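Exo-beta-1,4-mannosidase (Rhizomucor miehei, PDB 4LYP) probably hydrolyses terminal beta-mannose residues from the non-reducing ends of mannosides and also catalyses transglycosylation, as a TIM-barrel enzyme of glycoside hydrolase family 5. Local coordinates at residues A[392-398]-A[422-426]; A[339-343]-A[354-358]; A[63-68]-A[409-414]. All coordinates share one frame; numbering follows the deposited sequence.

Contact 1 of 3, residues A[392-398]-A[422-426]; sequences YGGEGRS and SVYSN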
ATOM      1  N   TYR A 392       3.868  -1.865   8.643  1.00  6.50           N
ATOM      2  CA  TYR A 392       3.863  -1.850  10.103  1.00  6.90           C
ATOM      3  C   TYR A 392       3.170  -3.092  10.646  1.00  6.87           C
ATOM      4  O   TYR A 392       2.031  -3.353  10.336  1.00  9.35           O
ATOM      5  CB  TYR A 392       3.200  -0.583  10.645  1.00  7.83           C
ATOM      6  CG  TYR A 392       3.426  -0.429  12.143  1.00  7.32           C
ATOM      7  CD1 TYR A 392       4.726  -0.391  12.660  1.00  8.28           C
ATOM      8  CD2 TYR A 392       2.364  -0.344  13.035  1.00  7.67           C
ATOM      9  CE1 TYR A 392       4.936  -0.247  14.000  1.00  8.08           C
ATOM     10  CE2 TYR A 392       2.587  -0.174  14.409  1.00  7.96           C
ATOM     11  CZ  TYR A 392       3.903  -0.143  14.868  1.00  7.73           C
ATOM     12  OH  TYR A 392       4.169  -0.034  16.218  1.00  9.50           O
ATOM     13  N   GLY A 393       3.891  -3.864  11.446  1.00  7.04           N
ATOM     14  CA  GLY A 393       3.336  -5.056  12.111  1.00  7.54           C
ATOM     15  C   GLY A 393       2.779  -4.791  13.462  1.00  8.24           C
ATOM     16  O   GLY A 393       1.917  -5.529  13.943  1.00  7.88           O
ATOM     17  N   GLY A 394       3.247  -3.747  14.163  1.00  9.19           N
ATOM     18  CA  GLY A 394       2.600  -3.362  15.433  1.00  9.29           C
ATOM     19  C   GLY A 394       2.813  -4.425  16.490  1.00  7.49           C
ATOM     20  O   GLY A 394       3.930  -4.842  16.795  1.00  8.79           O
ATOM     21  N   GLU A 395       1.700  -4.829  17.099  1.00  8.06           N
ATOM     22  CA  GLU A 395       1.635  -5.805  18.182  1.00  8.36           C
ATOM     23  C   GLU A 395       1.587  -7.222  17.631  1.00  8.57           C
ATOM     24  O   GLU A 395       1.717  -8.190  18.406  1.00  9.85           O
ATOM     25  CB  GLU A 395       0.430  -5.528  19.053  1.00 10.68           C
ATOM     26  CG  GLU A 395       0.476  -4.180  19.726  1.00 12.32           C
ATOM     27  CD  GLU A 395       1.581  -4.110  20.762  1.00 12.35           C
ATOM     28  OE1 GLU A 395       1.496  -4.826  21.809  1.00 19.58           O
ATOM     29  OE2 GLU A 395       2.592  -3.512  20.474  1.00 16.14           O
ATOM     30  N   GLY A 396       1.335  -7.419  16.342  1.00  8.40           N
ATOM     31  CA  GLY A 396       1.345  -8.782  15.794  1.00  8.16           C
ATOM     32  C   GLY A 396       2.736  -9.362  15.802  1.00  7.68           C
ATOM     33  O   GLY A 396       3.731  -8.620  15.798  1.00  9.16           O
ATOM     34  N   ARG A 397       2.883 -10.699  15.804  1.00  8.12           N
ATOM     35  CA  ARG A 397       4.172 -11.343  15.753  1.00  7.92           C
ATOM     36  C   ARG A 397       4.031 -12.607  14.944  1.00  8.13           C
ATOM     37  O   ARG A 397       2.986 -13.332  15.074  1.00  8.70           O
ATOM     38  CB  ARG A 397       4.677 -11.741  17.177  1.00  9.19           C
ATOM     39  CG  ARG A 397       4.961 -10.536  18.076  1.00  9.64           C
ATOM     40  CD  ARG A 397       6.246  -9.774  17.634  1.00 10.88           C
ATOM     41  NE  ARG A 397       6.589  -8.682  18.573  1.00 12.36           N
ATOM     42  CZ  ARG A 397       5.994  -7.480  18.612  1.00 11.33           C
ATOM     43  NH1 ARG A 397       5.018  -7.163  17.797  1.00 11.27           N
ATOM     44  NH2 ARG A 397       6.461  -6.494  19.405  1.00 15.46           N
ATOM     45  N   SER A 398       5.043 -12.992  14.191  1.00  8.37           N
ATOM     46  CA  SER A 398       4.940 -14.162  13.326  1.00  9.20           C
ATOM     47  C   SER A 398       4.909 -15.457  14.107  1.00  9.64           C
ATOM     48  O   SER A 398       4.602 -16.515  13.505  1.00 11.86           O
ATOM     49  CB  SER A 398       6.090 -14.152  12.368  1.00  9.19           C
ATOM     50  OG  SER A 398       7.335 -14.119  13.036  1.00 10.85           O
ATOM     51  N   SER A 422       7.591  -7.260   8.162  1.00  6.28           N
ATOM     52  CA  SER A 422       6.943  -6.450   9.238  1.00  6.41           C
ATOM     53  C   SER A 422       7.953  -5.717  10.029  1.00  6.73           C
ATOM     54  O   SER A 422       8.988  -6.229  10.462  1.00  7.08           O
ATOM     55  CB  SER A 422       6.205  -7.392  10.159  1.00  7.01           C
ATOM     56  OG  SER A 422       4.977  -7.867   9.613  1.00  7.31           O
ATOM     57  N   VAL A 423       7.560  -4.479  10.373  1.00  6.94           N
ATOM     58  CA  VAL A 423       8.237  -3.696  11.425  1.00  6.78           C
ATOM     59  C   VAL A 423       7.391  -3.831  12.662  1.00  7.01           C
ATOM     60  O   VAL A 423       6.255  -3.361  12.726  1.00  7.63           O
ATOM     61  CB  VAL A 423       8.308  -2.204  11.020  1.00  6.67           C
ATOM     62  CG1 VAL A 423       8.915  -1.373  12.168  1.00  7.78           C
ATOM     63  CG2 VAL A 423       9.169  -1.982   9.768  1.00  7.77           C
ATOM     64  N   TYR A 424       7.959  -4.475  13.719  1.00  7.40           N
ATOM     65  CA  TYR A 424       7.219  -4.646  14.963  1.00  7.25           C
ATOM     66  C   TYR A 424       7.356  -3.414  15.839  1.00  7.37           C
ATOM     67  O   TYR A 424       8.307  -2.623  15.714  1.00  8.33           O
ATOM     68  CB  TYR A 424       7.700  -5.894  15.701  1.00  8.50           C
ATOM     69  CG  TYR A 424       7.531  -7.140  14.879  1.00  7.86           C
ATOM     70  CD1 TYR A 424       6.269  -7.553  14.438  1.00  8.12           C
ATOM     71  CD2 TYR A 424       8.620  -7.919  14.549  1.00  8.70           C
ATOM     72  CE1 TYR A 424       6.084  -8.720  13.716  1.00  8.35           C
ATOM     73  CE2 TYR A 424       8.480  -9.087  13.817  1.00  9.16           C
ATOM     74  CZ  TYR A 424       7.178  -9.515  13.429  1.00  8.07           C
ATOM     75  OH  TYR A 424       6.990 -10.715  12.757  1.00  9.27           O
ATOM     76  N   SER A 425       6.415  -3.288  16.809  1.00  8.31           N
ATOM     77  CA  SER A 425       6.376  -2.108  17.660  1.00  9.94           C
ATOM     78  C   SER A 425       7.646  -1.798  18.410  1.00 10.04           C
ATOM     79  O   SER A 425       7.897  -0.616  18.690  1.00 11.96           O
ATOM     80  CB  SER A 425       5.241  -2.303  18.670  1.00 10.79           C
ATOM     81  OG  SER A 425       5.442  -3.487  19.395  1.00 14.25           O
ATOM     82  N   ASN A 426       8.424  -2.817  18.723  1.00 10.08           N
ATOM     83  CA  ASN A 426       9.692  -2.587  19.446  1.00 11.67           C
ATOM     84  C   ASN A 426      10.935  -2.987  18.648  1.00  9.79           C
ATOM     85  O   ASN A 426      11.990  -3.130  19.212  1.00 12.18           O
ATOM     86  CB  ASN A 426       9.640  -3.348  20.792  1.00 14.90           C
ATOM     87  CG  ASN A 426       9.506  -4.862  20.570  1.00 17.56           C
ATOM     88  OD1 ASN A 426       9.224  -5.324  19.492  1.00 16.95           O
ATOM     89  ND2 ASN A 426       9.683  -5.640  21.612  1.00 30.24           N
TER
HETATM   90  O   HOH W   1       5.880   1.444  18.495  1.00 25.29           O
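Tyr392 and Val423 pair as parallel neighbours where the strand ending at Gly394, part of the TIM barrel's sheet, takes the short strand 423-424 alongside. A beta bulge shifts the register by one residue between Tyr392 and Gly394. The ring of Tyr392, its CG turned opposite the backbone N (chi1 -169°), has Gly394 N over one face, and its OH, bonded to Gln87, also shares a water with Ser425 O. Gly393 N gives a 2.7 Å bond to Val423 O. Gly394 O is gripped twice, by Ser425 N at 2.9 Å and by Arg397 NH1 at 2.8 Å, as the chain reverses through a type II' turn from Gly393 to Gly396. Glu395 curls back so that OE2 accepts from Ser425 OG, 3.0 Å away, and from Gln87. Arg397 NH1 gives a second bond, to Gly396 O, which lies in the guanidinium plane; the pair fixes the rotation of that group. Arg397 then covers Tyr424: its CD sits over the ring face, 4.0 Å from the centroid in a CH-pi contact, while NH2 donates almost straight (167°) to Ser425 OG. At the far end of the ring, Ser398 N makes a weak 3.3 Å bond to Tyr424 OH.

Contact 2 of 3, residues A[339-343]-A[354-358]; sequences GMARD and KYLPS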
ATOM      1  N   GLY A 339      10.928  -2.233   1.426  1.00  6.44           N
ATOM      2  CA  GLY A 339      11.176  -2.984   2.668  1.00  7.56           C
ATOM      3  C   GLY A 339      12.345  -3.927   2.457  1.00  6.72           C
ATOM      4  O   GLY A 339      12.921  -4.076   1.391  1.00  6.83           O
ATOM      5  N   MET A 340      12.732  -4.567   3.584  1.00  6.64           N
ATOM      6  CA  MET A 340      13.867  -5.505   3.610  1.00  6.62           C
ATOM      7  C   MET A 340      13.620  -6.493   4.754  1.00  6.67           C
ATOM      8  O   MET A 340      13.025  -6.147   5.772  1.00  7.38           O
ATOM      9  CB  MET A 340      15.182  -4.741   3.752  1.00  6.84           C
ATOM     10  CG  MET A 340      16.390  -5.620   3.828  1.00  6.75           C
ATOM     11  SD  MET A 340      17.968  -4.736   3.673  1.00  7.96           S
ATOM     12  CE  MET A 340      18.019  -4.457   1.888  1.00  8.73           C
ATOM     13  N   ALA A 341      14.142  -7.703   4.517  1.00  6.34           N
ATOM     14  CA  ALA A 341      14.056  -8.815   5.461  1.00  6.53           C
ATOM     15  C   ALA A 341      14.955  -8.566   6.678  1.00  6.47           C
ATOM     16  O   ALA A 341      15.825  -7.685   6.708  1.00  7.17           O
ATOM     17  CB  ALA A 341      14.515 -10.080   4.755  1.00  7.43           C
ATOM     18  N   ARG A 342      14.740  -9.422   7.679  1.00  6.93           N
ATOM     19  CA  ARG A 342      15.618  -9.474   8.874  1.00  6.89           C
ATOM     20  C   ARG A 342      16.923 -10.118   8.480  1.00  7.17           C
ATOM     21  O   ARG A 342      17.141 -10.541   7.343  1.00  7.62           O
ATOM     22  CB  ARG A 342      14.909 -10.201   9.995  1.00  8.31           C
ATOM     23  CG  ARG A 342      13.441  -9.735  10.231  1.00  7.70           C
ATOM     24  CD  ARG A 342      12.791 -10.301  11.473  1.00  8.32           C
ATOM     25  NE  ARG A 342      13.131  -9.575  12.714  1.00  7.97           N
ATOM     26  CZ  ARG A 342      12.480  -8.500  13.121  1.00  7.28           C
ATOM     27  NH1 ARG A 342      12.810  -7.987  14.339  1.00  9.83           N
ATOM     28  NH2 ARG A 342      11.542  -7.892  12.387  1.00  8.46           N
ATOM     29  N   ASP A 343      17.854 -10.170   9.467  1.00  7.81           N
ATOM     30  CA  ASP A 343      19.243 -10.591   9.203  1.00  8.14           C
ATOM     31  C   ASP A 343      19.449 -12.107   9.028  1.00  8.12           C
ATOM     32  O   ASP A 343      20.160 -12.772   9.803  1.00  9.35           O
ATOM     33  CB  ASP A 343      20.159 -10.121  10.347  1.00  8.50           C
ATOM     34  CG  ASP A 343      20.465  -8.629  10.367  1.00  8.40           C
ATOM     35  OD1 ASP A 343      20.310  -7.923   9.306  1.00  8.08           O
ATOM     36  OD2 ASP A 343      20.973  -8.161  11.403  1.00  8.50           O
ATOM     37  N   LYS A 354      15.077 -16.528   9.640  1.00  8.96           N
ATOM     38  CA  LYS A 354      14.844 -15.322   8.877  1.00  9.09           C
ATOM     39  C   LYS A 354      13.616 -14.607   9.326  1.00  8.62           C
ATOM     40  O   LYS A 354      13.513 -13.380   9.212  1.00  9.26           O
ATOM     41  CB  LYS A 354      14.715 -15.713   7.371  1.00  9.58           C
ATOM     42  CG  LYS A 354      14.311 -14.576   6.445  1.00  9.33           C
ATOM     43  CD  LYS A 354      14.398 -15.055   5.007  1.00  9.55           C
ATOM     44  CE  LYS A 354      13.938 -13.984   4.012  1.00 10.63           C
ATOM     45  NZ  LYS A 354      14.034 -14.564   2.645  1.00 15.27           N
ATOM     46  N   TYR A 355      12.598 -15.338   9.838  1.00  8.70           N
ATOM     47  CA  TYR A 355      11.289 -14.772  10.137  1.00  8.52           C
ATOM     48  C   TYR A 355      11.031 -14.610  11.644  1.00  8.71           C
ATOM     49  O   TYR A 355       9.974 -14.170  11.990  1.00  9.61           O
ATOM     50  CB  TYR A 355      10.173 -15.642   9.490  1.00  9.19           C
ATOM     51  CG  TYR A 355      10.406 -15.785   8.006  1.00  8.62           C
ATOM     52  CD1 TYR A 355      10.200 -14.695   7.148  1.00  9.85           C
ATOM     53  CD2 TYR A 355      10.835 -16.942   7.457  1.00 10.99           C
ATOM     54  CE1 TYR A 355      10.467 -14.809   5.784  1.00  9.31           C
ATOM     55  CE2 TYR A 355      11.105 -17.081   6.096  1.00 11.64           C
ATOM     56  CZ  TYR A 355      10.948 -15.998   5.247  1.00  9.99           C
ATOM     57  OH  TYR A 355      11.171 -16.036   3.898  1.00 12.24           O
ATOM     58  N   LEU A 356      12.018 -14.970  12.477  1.00  9.18           N
ATOM     59  CA  LEU A 356      11.763 -14.796  13.923  1.00 10.28           C
ATOM     60  C   LEU A 356      11.858 -13.323  14.300  1.00  9.57           C
ATOM     61  O   LEU A 356      12.811 -12.622  13.938  1.00  9.68           O
ATOM     62  CB  LEU A 356      12.816 -15.576  14.722  1.00 11.12           C
ATOM     63  CG  LEU A 356      12.716 -17.130  14.621  1.00 12.48           C
ATOM     64  CD1 LEU A 356      13.857 -17.709  15.407  1.00 14.66           C
ATOM     65  CD2 LEU A 356      11.375 -17.595  15.185  1.00 15.61           C
ATOM     66  N   PRO A 357      10.924 -12.859  15.121  1.00  9.52           N
ATOM     67  CA  PRO A 357      11.057 -11.459  15.585  1.00 10.50           C
ATOM     68  C   PRO A 357      12.299 -11.169  16.414  1.00  9.77           C
ATOM     69  O   PRO A 357      12.802 -10.050  16.416  1.00 10.45           O
ATOM     70  CB  PRO A 357       9.778 -11.271  16.466  1.00 11.95           C
ATOM     71  CG  PRO A 357       8.788 -12.235  15.852  1.00 11.17           C
ATOM     72  CD  PRO A 357       9.594 -13.449  15.455  1.00 11.42           C
ATOM     73  N   SER A 358      12.863 -12.217  17.078  1.00 10.33           N
ATOM     74  CA  SER A 358      14.114 -12.024  17.818  1.00 10.50           C
ATOM     75  C   SER A 358      15.295 -11.823  16.895  1.00  9.97           C
ATOM     76  O   SER A 358      16.348 -11.361  17.341  1.00 11.78           O
ATOM     77  CB  SER A 358      14.336 -13.235  18.705  1.00 11.77           C
ATOM     78  OG  SER A 358      14.388 -14.406  17.949  1.00 12.31           O
TER
HETATM   79  O   HOH W   2      12.794 -11.515   7.214  1.00  7.50           O
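A water bridges the backbones where Arg342 and Lys354 come closest: it donates to Lys354 O at 2.8 Å and accepts from Arg342 N at 2.9 Å. The same carbonyl oxygen lies against the aliphatic start of the arginine, 3.6 Å from Arg342 CB, so Lys354 O faces both water and methylene groups. From there the arginine runs beside the backbone of residues 354-357. Its chain is extended at chi2 and then bends at chi3 (82°), and this bend brings one face of the guanidinium over Pro357 CA, which lies off centre toward the rim of the group. Arg342 NH1 comes within 2.9 Å of Pro357 O and makes a salt bridge with Asp427. NE has Leu356 O nearby at 3.3 Å, but the angle is poor for a hydrogen bond, and its N-H is given instead to Thr359 O, just beyond the segment. Asp427 and the carbonyl of Thr359 are thus among the groups that fix the guanidinium, and the ring of Tyr424 lies beside it.

At the other end of the contact, Lys354 is stretched out in full, every torsion near 180°. Lys354 CE passes 4.0 Å from Ala341 CB, and NZ continues to a salt bridge with Glu295, a residue that the Ala341 side chain also touches. Everything here belongs to the long irregular connection between strand 333-338 and helix 362-380: a beta-to-alpha loop of the TIM barrel, folded back on itself, its two arms joined by a water bridge and by the packing of Arg342 along the backbone of 354-357.

Contact 3 of 3, residues A[63-68]-A[409-414]; sequences WQGMNL and WLGDPP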
ATOM      1  N   TRP A  63      -2.237  -2.164   5.516  1.00  6.03           N
ATOM      2  CA  TRP A  63      -3.286  -2.794   4.721  1.00  6.14           C
ATOM      3  C   TRP A  63      -4.182  -3.693   5.557  1.00  5.78           C
ATOM      4  O   TRP A  63      -5.310  -4.005   5.140  1.00  6.55           O
ATOM      5  CB  TRP A  63      -2.668  -3.577   3.563  1.00  6.11           C
ATOM      6  CG  TRP A  63      -1.726  -4.642   4.076  1.00  6.14           C
ATOM      7  CD1 TRP A  63      -0.361  -4.514   4.368  1.00  6.85           C
ATOM      8  CD2 TRP A  63      -2.098  -5.950   4.547  1.00  5.84           C
ATOM      9  NE1 TRP A  63       0.090  -5.635   5.005  1.00  6.78           N
ATOM     10  CE2 TRP A  63      -0.928  -6.533   5.136  1.00  6.33           C
ATOM     11  CE3 TRP A  63      -3.305  -6.671   4.516  1.00  6.91           C
ATOM     12  CZ2 TRP A  63      -0.962  -7.785   5.722  1.00  7.11           C
ATOM     13  CZ3 TRP A  63      -3.316  -7.952   5.047  1.00  7.58           C
ATOM     14  CH2 TRP A  63      -2.187  -8.485   5.686  1.00  7.39           C
ATOM     15  N   GLN A  64      -3.734  -4.129   6.754  1.00  6.50           N
ATOM     16  CA  GLN A  64      -4.529  -4.971   7.637  1.00  6.07           C
ATOM     17  C   GLN A  64      -5.440  -4.194   8.518  1.00  6.17           C
ATOM     18  O   GLN A  64      -6.176  -4.751   9.321  1.00  7.12           O
ATOM     19  CB  GLN A  64      -3.592  -5.889   8.472  1.00  6.84           C
ATOM     20  CG  GLN A  64      -2.775  -5.178   9.573  1.00  8.24           C
ATOM     21  CD  GLN A  64      -1.478  -4.538   9.152  1.00  6.35           C
ATOM     22  OE1 GLN A  64      -1.321  -4.020   8.015  1.00  7.66           O
ATOM     23  NE2 GLN A  64      -0.509  -4.546  10.050  1.00  7.19           N
ATOM     24  N   GLY A  65      -5.465  -2.831   8.359  1.00  7.39           N
ATOM     25  CA  GLY A  65      -6.228  -1.987   9.280  1.00  7.18           C
ATOM     26  C   GLY A  65      -7.702  -2.313   9.261  1.00  6.73           C
ATOM     27  O   GLY A  65      -8.370  -2.341  10.310  1.00  7.05           O
ATOM     28  N   MET A  66      -8.330  -2.464   8.057  1.00  6.70           N
ATOM     29  CA  MET A  66      -9.761  -2.712   7.991  1.00  6.56           C
ATOM     30  C   MET A  66     -10.107  -3.978   8.762  1.00  6.72           C
ATOM     31  O   MET A  66     -11.060  -4.019   9.562  1.00  7.32           O
ATOM     32  CB  MET A  66     -10.166  -2.787   6.532  1.00  6.60           C
ATOM     33  CG  MET A  66     -11.542  -3.448   6.297  1.00  7.39           C
ATOM     34  SD  MET A  66     -12.085  -3.366   4.571  1.00  7.97           S
ATOM     35  CE  MET A  66     -10.874  -4.447   3.814  1.00  9.13           C
ATOM     36  N   ASN A  67      -9.335  -5.069   8.565  1.00  6.63           N
ATOM     37  CA  ASN A  67      -9.631  -6.317   9.253  1.00  6.73           C
ATOM     38  C   ASN A  67      -9.386  -6.261  10.738  1.00  7.39           C
ATOM     39  O   ASN A  67     -10.135  -6.859  11.513  1.00  8.14           O
ATOM     40  CB  ASN A  67      -8.861  -7.485   8.662  1.00  7.58           C
ATOM     41  CG  ASN A  67      -9.547  -8.065   7.431  1.00  7.02           C
ATOM     42  OD1 ASN A  67     -10.477  -8.925   7.615  1.00  9.75           O
ATOM     43  ND2 ASN A  67      -9.201  -7.642   6.297  1.00  6.27           N
ATOM     44  N   LEU A  68      -8.390  -5.505  11.195  1.00  7.06           N
ATOM     45  CA  LEU A  68      -8.178  -5.344  12.647  1.00  7.75           C
ATOM     46  C   LEU A  68      -9.232  -4.420  13.273  1.00  7.18           C
ATOM     47  O   LEU A  68      -9.581  -4.605  14.457  1.00  8.81           O
ATOM     48  CB  LEU A  68      -6.775  -4.818  12.957  1.00  8.82           C
ATOM     49  CG  LEU A  68      -5.657  -5.842  12.801  1.00  8.97           C
ATOM     50  CD1 LEU A  68      -4.351  -5.162  13.051  1.00  9.82           C
ATOM     51  CD2 LEU A  68      -5.830  -7.032  13.708  1.00 11.83           C
ATOM     52  N   TRP A 409      -2.380 -11.761  11.848  1.00  7.06           N
ATOM     53  CA  TRP A 409      -2.368 -10.384  11.314  1.00  7.28           C
ATOM     54  C   TRP A 409      -1.067  -9.747  11.698  1.00  7.31           C
ATOM     55  O   TRP A 409      -0.624  -9.786  12.857  1.00  8.04           O
ATOM     56  CB  TRP A 409      -3.529  -9.562  11.875  1.00  8.55           C
ATOM     57  CG  TRP A 409      -4.877  -9.992  11.315  1.00  7.51           C
ATOM     58  CD1 TRP A 409      -5.956 -10.431  12.020  1.00  8.71           C
ATOM     59  CD2 TRP A 409      -5.300  -9.936   9.925  1.00  7.33           C
ATOM     60  NE1 TRP A 409      -7.036 -10.659  11.199  1.00  8.18           N
ATOM     61  CE2 TRP A 409      -6.647 -10.389   9.876  1.00  7.81           C
ATOM     62  CE3 TRP A 409      -4.674  -9.586   8.721  1.00  8.38           C
ATOM     63  CZ2 TRP A 409      -7.365 -10.488   8.680  1.00  8.28           C
ATOM     64  CZ3 TRP A 409      -5.399  -9.684   7.560  1.00  9.24           C
ATOM     65  CH2 TRP A 409      -6.720 -10.108   7.532  1.00  8.11           C
ATOM     66  N   LEU A 410      -0.440  -9.095  10.721  1.00  7.26           N
ATOM     67  CA  LEU A 410       0.800  -8.295  10.892  1.00  7.10           C
ATOM     68  C   LEU A 410       1.023  -7.656   9.515  1.00  5.87           C
ATOM     69  O   LEU A 410       0.096  -7.588   8.705  1.00  6.84           O
ATOM     70  CB  LEU A 410       1.979  -9.105  11.472  1.00  7.58           C
ATOM     71  CG  LEU A 410       2.106 -10.545  11.067  1.00  7.41           C
ATOM     72  CD1 LEU A 410       2.341 -10.747   9.558  1.00  8.48           C
ATOM     73  CD2 LEU A 410       3.209 -11.173  11.893  1.00  9.13           C
ATOM     74  N   GLY A 411       2.239  -7.159   9.231  1.00  6.55           N
ATOM     75  CA  GLY A 411       2.434  -6.381   8.005  1.00  7.46           C
ATOM     76  C   GLY A 411       2.607  -7.229   6.728  1.00  6.23           C
ATOM     77  O   GLY A 411       2.663  -6.624   5.647  1.00  6.88           O
ATOM     78  N   ASP A 412       2.742  -8.540   6.860  1.00  6.59           N
ATOM     79  CA  ASP A 412       2.948  -9.434   5.734  1.00  6.55           C
ATOM     80  C   ASP A 412       1.642 -10.082   5.337  1.00  6.48           C
ATOM     81  O   ASP A 412       1.043 -10.795   6.170  1.00  6.50           O
ATOM     82  CB  ASP A 412       3.991 -10.497   6.095  1.00  6.92           C
ATOM     83  CG  ASP A 412       5.247  -9.802   6.601  1.00  7.02           C
ATOM     84  OD1 ASP A 412       5.968  -9.201   5.797  1.00  7.73           O
ATOM     85  OD2 ASP A 412       5.489  -9.834   7.844  1.00  7.60           O
ATOM     86  N   PRO A 413       1.144  -9.911   4.118  1.00  6.15           N
ATOM     87  CA  PRO A 413      -0.121 -10.579   3.740  1.00  6.60           C
ATOM     88  C   PRO A 413       0.058 -12.089   3.645  1.00  6.17           C
ATOM     89  O   PRO A 413       1.170 -12.606   3.615  1.00  6.75           O
ATOM     90  CB  PRO A 413      -0.461  -9.918   2.364  1.00  6.78           C
ATOM     91  CG  PRO A 413       0.381  -8.670   2.271  1.00  6.70           C
ATOM     92  CD  PRO A 413       1.643  -9.017   3.046  1.00  6.88           C
ATOM     93  N   PRO A 414      -1.079 -12.793   3.572  1.00  6.69           N
ATOM     94  CA  PRO A 414      -1.049 -14.263   3.797  1.00  7.95           C
ATOM     95  C   PRO A 414      -0.595 -15.057   2.559  1.00  8.39           C
ATOM     96  O   PRO A 414      -0.658 -16.280   2.597  1.00 10.73           O
ATOM     97  CB  PRO A 414      -2.451 -14.593   4.179  1.00  8.89           C
ATOM     98  CG  PRO A 414      -3.308 -13.498   3.575  1.00  8.65           C
ATOM     99  CD  PRO A 414      -2.461 -12.237   3.708  1.00  7.74           C
TER
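Trp409 turns its indole toward residues 63-68, where helix 65-69 starts, and is met there by four side chains. Asn67 CB lies over one face of the ring, offset toward the rim, 3.4 Å from Trp409 CZ2. Leu68 CD2 reaches Trp409 CD1 at 3.8 Å, the two side chains sliding past each other in opposite directions, and Gln64 CB approaches Trp409 CE3. At the benzo edge, close to its plane, Trp63 CZ3 stands 3.7 Å from Trp409 CZ3; the two six-membered rings meet obliquely, their planes 56° apart.

Leu410 contributes its backbone, with O only 3.2 Å from Trp63 CZ2. Gln64 bends past this carbonyl to give its NE2 hydrogen to Tyr392 O. Next comes the one hydrogen bond across the contact: Trp63 NE1 donates to Gly411 O at 2.8 Å. The acceptor lies near the indole plane, yet the nitrogen stands 64° out of the carbonyl plane. With CG between the backbone N and the carbonyl carbon (chi1 59°), Trp63 points its indole at this loop. Asp412 turns away and bonds to Ser422, while Pro413 closes over one face of Trp63, its CG 4.1 Å from the centroid of the six-membered ring in a CH-pi contact.

Pro413 lies about 4 Å (nearest atoms) from a bound Tris molecule, and the loop soon reaches Glu416, which lines a guanidine site, consistent with a place on the pocket wall at the barrel mouth. Trp63 also meets Trp390 and Trp155. Around them, Leu68 packs on helix 78-90, Met66 on helix 125-140, and residues 409-414 belong to the long loop between strands 386-394 and 423-424.

Contact 3 is the most buried of the three and relies on aromatic packing with one hydrogen bond. Contact 1, partly buried, combines strand pairing with a network of polar side chains, whereas contact 2 lies farthest from the chain's centre and relies on a bridging water and side-chain packing, its charged ends paired with residues outside the contact. Contacts 1 and 3 share the connection between strands 386-394 and 423-424, and meet through Ser422 OG to Asp412 OD2 (2.7 Å) and Gln64 NE2 to Tyr392 O (2.8 Å). Contact 2 joins contact 1 where Ser398 OG lies 2.8 Å from Tyr355 O and Arg342 packs on Tyr424. Contacts 2 and 3 do not touch; contact 1 lies against both.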